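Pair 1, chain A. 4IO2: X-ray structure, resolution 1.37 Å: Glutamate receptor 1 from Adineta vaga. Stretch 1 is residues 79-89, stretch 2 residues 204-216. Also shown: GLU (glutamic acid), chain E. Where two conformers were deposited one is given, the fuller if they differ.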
# COMPACT_ATOMS: atom_id res chain seq x y z
N TYR A 79 10.46 -4.75 22.47
CA TYR A 79 10.43 -3.42 21.86
C TYR A 79 8.99 -2.91 21.97
O TYR A 79 8.06 -3.69 22.14
CB TYR A 79 10.82 -3.48 20.36
CG TYR A 79 12.13 -4.19 20.08
CD1 TYR A 79 13.36 -3.61 20.39
CD2 TYR A 79 12.15 -5.46 19.54
CE1 TYR A 79 14.56 -4.26 20.14
CE2 TYR A 79 13.35 -6.11 19.26
CZ TYR A 79 14.55 -5.53 19.58
OH TYR A 79 15.71 -6.22 19.30
N ASP A 80 8.82 -1.61 21.82
CA ASP A 80 7.49 -1.00 21.69
C ASP A 80 7.00 -0.94 20.26
O ASP A 80 5.84 -1.23 20.01
CB ASP A 80 7.47 0.39 22.32
CG ASP A 80 7.82 0.33 23.79
OD1 ASP A 80 7.22 -0.49 24.53
OD2 ASP A 80 8.72 1.07 24.22
N ILE A 81 7.87 -0.54 19.36
CA ILE A 81 7.58 -0.62 17.93
C ILE A 81 8.84 -1.15 17.23
O ILE A 81 9.92 -1.14 17.80
CB ILE A 81 7.14 0.73 17.29
CG1 ILE A 81 8.25 1.78 17.39
CG2 ILE A 81 5.86 1.21 17.95
CD1 ILE A 81 7.93 3.12 16.66
N ALA A 82 8.69 -1.57 15.99
CA ALA A 82 9.84 -1.93 15.14
C ALA A 82 9.66 -1.31 13.76
O ALA A 82 8.59 -1.38 13.16
CB ALA A 82 10.04 -3.46 15.05
N ILE A 83 10.72 -0.67 13.29
CA ILE A 83 10.71 0.06 12.04
C ILE A 83 11.77 -0.47 11.12
O ILE A 83 12.95 -0.54 11.50
CB ILE A 83 10.91 1.59 12.23
CG1 ILE A 83 9.88 2.19 13.19
CG2 ILE A 83 10.81 2.26 10.88
CD1 ILE A 83 10.12 3.67 13.49
N GLY A 84 11.37 -0.83 9.91
CA GLY A 84 12.31 -1.30 8.93
C GLY A 84 11.60 -1.73 7.67
O GLY A 84 10.43 -1.41 7.40
N ASP A 85 12.34 -2.47 6.84
CA ASP A 85 11.80 -3.10 5.62
C ASP A 85 11.11 -4.40 6.00
O ASP A 85 11.57 -5.48 5.65
CB ASP A 85 12.91 -3.32 4.57
CG ASP A 85 14.18 -4.02 5.09
OD1 ASP A 85 14.44 -4.07 6.29
OD2 ASP A 85 14.97 -4.50 4.22
N ILE A 86 10.01 -4.26 6.75
CA ILE A 86 9.31 -5.38 7.35
C ILE A 86 7.97 -5.57 6.65
O ILE A 86 7.09 -4.70 6.70
CB ILE A 86 9.06 -5.14 8.86
CG1 ILE A 86 10.36 -4.83 9.60
CG2 ILE A 86 8.41 -6.32 9.48
CD1 ILE A 86 10.14 -4.18 10.97
N THR A 87 7.85 -6.68 5.92
CA THR A 87 6.66 -6.95 5.16
C THR A 87 5.45 -7.28 6.03
O THR A 87 5.52 -8.09 6.95
CB THR A 87 6.92 -8.09 4.17
OG1 THR A 87 8.06 -7.75 3.37
CG2 THR A 87 5.72 -8.34 3.24
N VAL A 88 4.31 -6.68 5.70
CA VAL A 88 3.03 -6.96 6.37
C VAL A 88 2.51 -8.26 5.80
O VAL A 88 2.28 -8.39 4.58
CB VAL A 88 2.05 -5.82 6.13
CG1 VAL A 88 0.75 -6.11 6.86
CG2 VAL A 88 2.67 -4.48 6.59
N THR A 89 2.36 -9.28 6.63
CA THR A 89 1.86 -10.58 6.19
C THR A 89 0.72 -11.05 7.09
O THR A 89 0.60 -10.64 8.21
CB THR A 89 2.92 -11.71 6.20
OG1 THR A 89 3.21 -12.03 7.54
CG2 THR A 89 4.22 -11.30 5.46
N LYS A 204 3.28 -8.55 -4.47
CA LYS A 204 2.97 -7.16 -4.16
C LYS A 204 2.50 -7.08 -2.73
O LYS A 204 1.61 -7.84 -2.28
CB LYS A 204 1.88 -6.62 -5.09
CG LYS A 204 2.21 -6.73 -6.57
CD LYS A 204 3.67 -6.48 -6.87
CE LYS A 204 3.98 -6.68 -8.36
NZ LYS A 204 2.96 -7.47 -9.09
N SER A 205 3.13 -6.17 -1.99
CA SER A 205 2.95 -6.12 -0.56
C SER A 205 3.28 -4.71 -0.05
O SER A 205 3.46 -3.79 -0.82
CB SER A 205 3.86 -7.22 0.05
OG SER A 205 5.21 -7.08 -0.41
N THR A 206 3.37 -4.58 1.26
CA THR A 206 3.69 -3.31 1.90
C THR A 206 4.65 -3.51 3.05
O THR A 206 4.72 -4.61 3.60
CB THR A 206 2.41 -2.64 2.45
OG1 THR A 206 1.75 -3.55 3.36
CG2 THR A 206 1.41 -2.26 1.34
N PHE A 207 5.34 -2.46 3.43
CA PHE A 207 6.11 -2.40 4.66
C PHE A 207 5.31 -1.57 5.65
O PHE A 207 4.73 -0.53 5.28
CB PHE A 207 7.44 -1.71 4.48
CG PHE A 207 8.43 -2.43 3.58
CD1 PHE A 207 8.45 -3.81 3.44
CD2 PHE A 207 9.40 -1.71 2.90
CE1 PHE A 207 9.38 -4.43 2.62
CE2 PHE A 207 10.35 -2.33 2.09
CZ PHE A 207 10.34 -3.69 1.95
N GLY A 208 5.26 -2.01 6.90
CA GLY A 208 4.56 -1.29 7.96
C GLY A 208 5.41 -1.27 9.20
O GLY A 208 6.26 -2.14 9.40
N ILE A 209 5.13 -0.30 10.06
CA ILE A 209 5.73 -0.27 11.39
C ILE A 209 5.01 -1.30 12.26
O ILE A 209 3.79 -1.32 12.31
CB ILE A 209 5.68 1.15 11.99
CG1 ILE A 209 6.56 2.06 11.13
CG2 ILE A 209 6.16 1.12 13.44
CD1 ILE A 209 6.58 3.51 11.60
N VAL A 210 5.76 -2.16 12.92
CA VAL A 210 5.20 -3.18 13.78
C VAL A 210 4.86 -2.56 15.11
O VAL A 210 5.68 -1.88 15.70
CB VAL A 210 6.20 -4.34 14.00
CG1 VAL A 210 5.54 -5.44 14.80
CG2 VAL A 210 6.74 -4.89 12.71
N THR A 211 3.66 -2.85 15.61
CA THR A 211 3.21 -2.38 16.92
C THR A 211 2.52 -3.53 17.65
O THR A 211 2.12 -4.51 17.04
CB THR A 211 2.23 -1.18 16.83
OG1 THR A 211 0.93 -1.62 16.49
CG2 THR A 211 2.66 -0.14 15.82
N PRO A 212 2.30 -3.37 18.94
CA PRO A 212 1.48 -4.36 19.61
C PRO A 212 0.07 -4.39 19.05
O PRO A 212 -0.40 -3.35 18.57
CB PRO A 212 1.47 -3.88 21.08
CG PRO A 212 2.72 -3.07 21.20
CD PRO A 212 2.86 -2.38 19.88
N LYS A 213 -0.62 -5.52 19.18
CA LYS A 213 -2.03 -5.52 18.87
C LYS A 213 -2.78 -4.62 19.85
O LYS A 213 -2.38 -4.47 21.01
CB LYS A 213 -2.57 -6.95 18.95
CG LYS A 213 -2.06 -7.81 17.79
CD LYS A 213 -2.81 -9.11 17.73
CE LYS A 213 -2.42 -10.04 18.83
NZ LYS A 213 -3.18 -11.33 18.70
N GLU A 214 -3.85 -4.01 19.37
CA GLU A 214 -4.71 -3.16 20.21
C GLU A 214 -3.93 -2.05 20.93
O GLU A 214 -4.19 -1.77 22.10
CB GLU A 214 -5.52 -4.02 21.19
CG GLU A 214 -6.43 -4.99 20.45
CD GLU A 214 -7.12 -5.97 21.34
OE1 GLU A 214 -7.43 -5.59 22.49
OE2 GLU A 214 -7.36 -7.11 20.87
N TRP A 215 -3.00 -1.40 20.24
CA TRP A 215 -2.08 -0.45 20.86
C TRP A 215 -2.72 0.88 21.14
O TRP A 215 -3.40 1.43 20.29
CB TRP A 215 -0.92 -0.21 19.89
CG TRP A 215 0.30 0.41 20.42
CD1 TRP A 215 0.94 0.15 21.60
CD2 TRP A 215 1.11 1.35 19.73
NE1 TRP A 215 2.11 0.88 21.69
CE2 TRP A 215 2.23 1.62 20.54
CE3 TRP A 215 1.01 1.98 18.48
CZ2 TRP A 215 3.22 2.51 20.15
CZ3 TRP A 215 1.97 2.85 18.11
CH2 TRP A 215 3.09 3.10 18.93
N LEU A 216 -2.41 1.42 22.31
CA LEU A 216 -2.95 2.69 22.78
C LEU A 216 -2.65 3.87 21.84
O LEU A 216 -3.42 4.80 21.73
CB LEU A 216 -2.36 2.96 24.17
CG LEU A 216 -2.80 4.20 24.94
CD1 LEU A 216 -4.28 4.11 25.23
CD2 LEU A 216 -1.98 4.38 26.25
N GLU E . 10.84 -7.60 3.97
CA GLU E . 11.21 -8.99 4.23
C GLU E . 10.44 -9.52 5.44
O GLU E . 9.84 -8.71 6.18
CB GLU E . 12.72 -9.16 4.48
CG GLU E . 13.64 -8.68 3.36
CD GLU E . 13.62 -9.51 2.08
OE1 GLU E . 12.99 -10.56 2.07
OE2 GLU E . 14.32 -9.12 1.10
OXT GLU E . 10.43 -10.76 5.64
O HOH W 1 8.53 -0.55 9.28

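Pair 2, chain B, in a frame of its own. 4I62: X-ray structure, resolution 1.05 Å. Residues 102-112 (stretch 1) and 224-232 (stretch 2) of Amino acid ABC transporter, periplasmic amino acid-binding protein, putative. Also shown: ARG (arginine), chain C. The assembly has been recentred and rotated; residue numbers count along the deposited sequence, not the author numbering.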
# COMPACT_ATOMS: atom_id res chain seq x y z
N ALA B 102 15.41 -1.38 -8.68
CA ALA B 102 14.66 -2.53 -8.18
C ALA B 102 14.01 -3.22 -9.37
O ALA B 102 13.76 -2.58 -10.40
CB ALA B 102 13.61 -2.10 -7.17
N ASP B 103 13.71 -4.51 -9.24
CA ASP B 103 13.07 -5.27 -10.31
C ASP B 103 11.54 -5.19 -10.29
O ASP B 103 10.90 -5.17 -11.35
CB ASP B 103 13.47 -6.74 -10.18
CG ASP B 103 14.97 -6.92 -10.29
OD1 ASP B 103 15.56 -6.37 -11.24
OD2 ASP B 103 15.58 -7.57 -9.40
N LEU B 104 10.96 -5.16 -9.09
CA LEU B 104 9.50 -5.11 -8.91
C LEU B 104 9.20 -4.12 -7.81
O LEU B 104 10.00 -3.97 -6.89
CB LEU B 104 8.93 -6.47 -8.47
CG LEU B 104 9.13 -7.64 -9.41
CD1 LEU B 104 8.60 -8.92 -8.77
CD2 LEU B 104 8.45 -7.38 -10.78
N ALA B 105 8.03 -3.51 -7.90
CA ALA B 105 7.43 -2.83 -6.75
C ALA B 105 6.27 -3.70 -6.29
O ALA B 105 5.32 -3.91 -7.05
CB ALA B 105 6.93 -1.44 -7.11
N ILE B 106 6.37 -4.19 -5.06
CA ILE B 106 5.27 -4.93 -4.43
C ILE B 106 5.03 -4.20 -3.10
O ILE B 106 5.73 -4.44 -2.11
CB ILE B 106 5.58 -6.44 -4.20
CG1 ILE B 106 6.14 -7.08 -5.48
CG2 ILE B 106 4.30 -7.13 -3.75
CD1 ILE B 106 6.51 -8.56 -5.30
N SER B 107 4.08 -3.26 -3.13
CA SER B 107 4.02 -2.29 -2.06
C SER B 107 2.62 -1.68 -1.96
O SER B 107 2.48 -0.46 -1.73
CB SER B 107 5.08 -1.19 -2.27
OG SER B 107 5.31 -0.39 -1.10
N GLY B 108 1.60 -2.51 -2.16
CA GLY B 108 0.24 -2.01 -2.16
C GLY B 108 0.01 -0.97 -3.26
O GLY B 108 -0.72 -0.01 -3.05
N VAL B 109 0.61 -1.20 -4.42
CA VAL B 109 0.59 -0.22 -5.51
C VAL B 109 -0.69 -0.30 -6.34
O VAL B 109 -0.98 -1.36 -6.94
CB VAL B 109 1.81 -0.39 -6.45
CG1 VAL B 109 1.77 0.61 -7.58
CG2 VAL B 109 3.10 -0.30 -5.69
N SER B 110 -1.46 0.78 -6.39
CA SER B 110 -2.63 0.84 -7.21
C SER B 110 -2.29 1.04 -8.67
O SER B 110 -1.45 1.88 -9.06
CB SER B 110 -3.46 2.06 -6.78
OG SER B 110 -3.87 1.98 -5.41
N LYS B 111 -3.02 0.34 -9.56
CA LYS B 111 -2.93 0.68 -10.99
C LYS B 111 -3.59 2.01 -11.29
O LYS B 111 -4.67 2.33 -10.76
CB LYS B 111 -3.66 -0.32 -11.86
CG LYS B 111 -3.07 -1.62 -11.74
CD LYS B 111 -3.76 -2.64 -12.64
CE LYS B 111 -3.75 -2.23 -14.10
NZ LYS B 111 -4.54 -3.21 -14.94
N THR B 112 -2.95 2.80 -12.13
CA THR B 112 -3.61 3.99 -12.65
C THR B 112 -3.25 4.13 -14.12
O THR B 112 -2.27 3.53 -14.57
CB THR B 112 -3.18 5.27 -11.94
OG1 THR B 112 -1.82 5.55 -12.27
CG2 THR B 112 -3.35 5.19 -10.42
N ASP B 224 -12.10 1.41 -10.46
CA ASP B 224 -11.39 0.40 -9.68
C ASP B 224 -10.13 0.93 -9.01
O ASP B 224 -9.34 1.62 -9.63
CB ASP B 224 -10.95 -0.74 -10.61
CG ASP B 224 -12.10 -1.62 -11.06
OD1 ASP B 224 -13.28 -1.22 -10.87
OD2 ASP B 224 -11.82 -2.71 -11.63
N ASP B 225 -9.94 0.59 -7.74
CA ASP B 225 -8.66 0.75 -7.09
C ASP B 225 -8.12 -0.66 -6.85
O ASP B 225 -8.46 -1.29 -5.84
CB ASP B 225 -8.85 1.49 -5.76
CG ASP B 225 -7.55 1.75 -5.04
OD1 ASP B 225 -6.46 1.38 -5.57
OD2 ASP B 225 -7.62 2.35 -3.95
N SER B 226 -7.32 -1.13 -7.78
CA SER B 226 -6.77 -2.48 -7.71
C SER B 226 -5.27 -2.46 -7.54
O SER B 226 -4.56 -1.72 -8.24
CB SER B 226 -7.10 -3.22 -9.00
OG SER B 226 -8.51 -3.35 -9.13
N TYR B 227 -4.77 -3.26 -6.59
CA TYR B 227 -3.34 -3.37 -6.38
C TYR B 227 -2.73 -4.37 -7.38
O TYR B 227 -3.34 -5.39 -7.71
CB TYR B 227 -3.01 -3.90 -4.98
CG TYR B 227 -3.33 -3.04 -3.81
CD1 TYR B 227 -3.82 -1.75 -3.95
CD2 TYR B 227 -3.14 -3.56 -2.53
CE1 TYR B 227 -4.11 -0.97 -2.80
CE2 TYR B 227 -3.42 -2.81 -1.40
CZ TYR B 227 -3.91 -1.53 -1.54
OH TYR B 227 -4.16 -0.81 -0.38
N ALA B 228 -1.52 -4.05 -7.83
CA ALA B 228 -0.79 -4.89 -8.76
C ALA B 228 0.70 -4.72 -8.52
O ALA B 228 1.15 -3.76 -7.86
CB ALA B 228 -1.19 -4.55 -10.18
N VAL B 229 1.48 -5.65 -9.05
CA VAL B 229 2.93 -5.56 -9.01
C VAL B 229 3.41 -4.74 -10.20
O VAL B 229 2.99 -4.99 -11.33
CB VAL B 229 3.53 -6.96 -9.08
CG1 VAL B 229 5.06 -6.91 -9.20
CG2 VAL B 229 3.05 -7.81 -7.91
N ALA B 230 4.25 -3.73 -9.94
CA ALA B 230 4.77 -2.90 -11.04
C ALA B 230 6.14 -3.36 -11.44
O ALA B 230 6.97 -3.77 -10.60
CB ALA B 230 4.83 -1.43 -10.62
N MET B 231 6.41 -3.26 -12.73
CA MET B 231 7.70 -3.63 -13.27
C MET B 231 7.98 -2.74 -14.49
O MET B 231 7.11 -1.99 -14.94
CB MET B 231 7.74 -5.12 -13.63
CG MET B 231 6.83 -5.50 -14.74
SD MET B 231 6.40 -7.26 -14.73
CE MET B 231 5.10 -7.27 -13.49
N LYS B 232 9.21 -2.79 -14.98
CA LYS B 232 9.55 -2.00 -16.14
C LYS B 232 8.73 -2.41 -17.35
O LYS B 232 8.35 -3.57 -17.51
CB LYS B 232 11.05 -2.05 -16.44
CG LYS B 232 11.84 -0.98 -15.69
CD LYS B 232 13.34 -1.11 -15.97
CE LYS B 232 13.65 -0.86 -17.43
NZ LYS B 232 13.26 0.53 -17.84
N ARG C . -2.39 2.26 -3.04
CA ARG C . -1.78 3.61 -2.94
C ARG C . -0.96 3.94 -4.19
O ARG C . -0.58 3.01 -4.93
CB ARG C . -0.98 3.75 -1.66
CG ARG C . 0.09 2.68 -1.49
CD ARG C . 1.05 3.02 -0.36
NE ARG C . 1.85 1.85 -0.03
CZ ARG C . 2.80 1.82 0.88
NH1 ARG C . 3.48 0.69 1.09
NH2 ARG C . 3.08 2.91 1.59
OXT ARG C . -0.66 5.16 -4.37
O HOH W 2 11.38 -4.27 -13.80
O HOH W 3 1.96 -3.74 -5.15
O HOH W 4 -6.70 0.63 -10.06

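Pair 1 and pair 2 share one backbone design: two single bridges, the first an antiparallel hydrogen-bonded pair, with loops between them and a register shift of two. The fourteen central residues superpose with an RMSD of 0.6 Å. In pair 1 the first bridge joins A82(A) and V210(A), through A82(A) N to V210(A) O at 3.0 Å and V210(A) N to A82(A) O at 2.9 Å. In pair 2 A105(B) and A230(B) do the same, with A105(B) N to A230(B) O at 2.9 Å and A230(B) N to A105(B) O at 3.1 Å. The second bridge pairs T87(A) with F207(A), and S110(B) with Y227(B). Hydrogen bonds run from G208(A) N to I86(A) O (3.3 Å) and from V88(A) N to T206(A) O (3.0 Å); their counterparts, A228(B) N to V109(B) O and K111(B) N to S226(B) O, are both 2.9 Å.

At the first bridge an alanine faces a valine in pair 1 and another alanine in pair 2, with the same spacing of the chains. A82(A) CB lies 4.1 Å from V210(A) CB, and A105(B) CB is likewise 4.1 Å from A230(B) CB. The larger V210(A) gains a further contact, its CG2 lying 3.9 Å from I86(A) CD1.

Next to it, I81(A) matches L104(B), and I209(A) matches V229(B). Branched aliphatic chains fill this buried space without polar groups to satisfy. I81(A) CB meets I209(A) CG2 at 4.0 Å, while L104(B) reaches with CD2 to V229(B) CG1 at 3.8 Å and to M231(B) CB at 3.7 Å. I81(A) CG2 also meets W215(A) CH2 at 3.5 Å. The matched isoleucines are nearly superimposable: I83(A) CG1 to I209(A) CG2 and I106(B) CG1 to V229(B) CG1 are each 3.9 Å.

An aromatic residue, F207(A) or Y227(B), stands at the second bridge, with chi1 in m in both. Its flat face accepts a C-H group: D85(A) CB lies 4.0 Å from the F207(A) ring centroid, whereas in pair 2 G108(B) CA lies 3.9 Å from that of Y227(B). Backbone thus replaces side chain, and the positive phi of G108(B) favours glycine. The tyrosine hydroxyl is hydrogen-bonded elsewhere in the structure.

T87(A) and S110(B) place a hydroxyl near the ring edge, where each OG1 or OG accepts from the ligand amine: GLU N to T87(A) OG1 and ARG N to S110(B) OG are both 2.8 Å. Their backbone nitrogens bind the ligand carboxylate, T87(A) N to GLU O at 2.9 Å and S110(B) N to ARG O at 2.8 Å. S110(B) OG also donates to D225(B) OD1 at 2.7 Å; at the matching S205(A), CB instead meets T87(A) CG2 at 3.9 Å.

Finally, V88(A) CG2 packs 3.6 Å from G208(A) N, where an ideal CB on the glycine would come within 3.1 Å of that methyl. Pair 2 has A228(B) here; K111(B) CG stands farther off, 5.0 Å from A228(B) CA against 4.0 Å from V88(A) CG2 to G208(A) CA, and the contact of K111(B) CG with A228(B) CB is 3.8 Å.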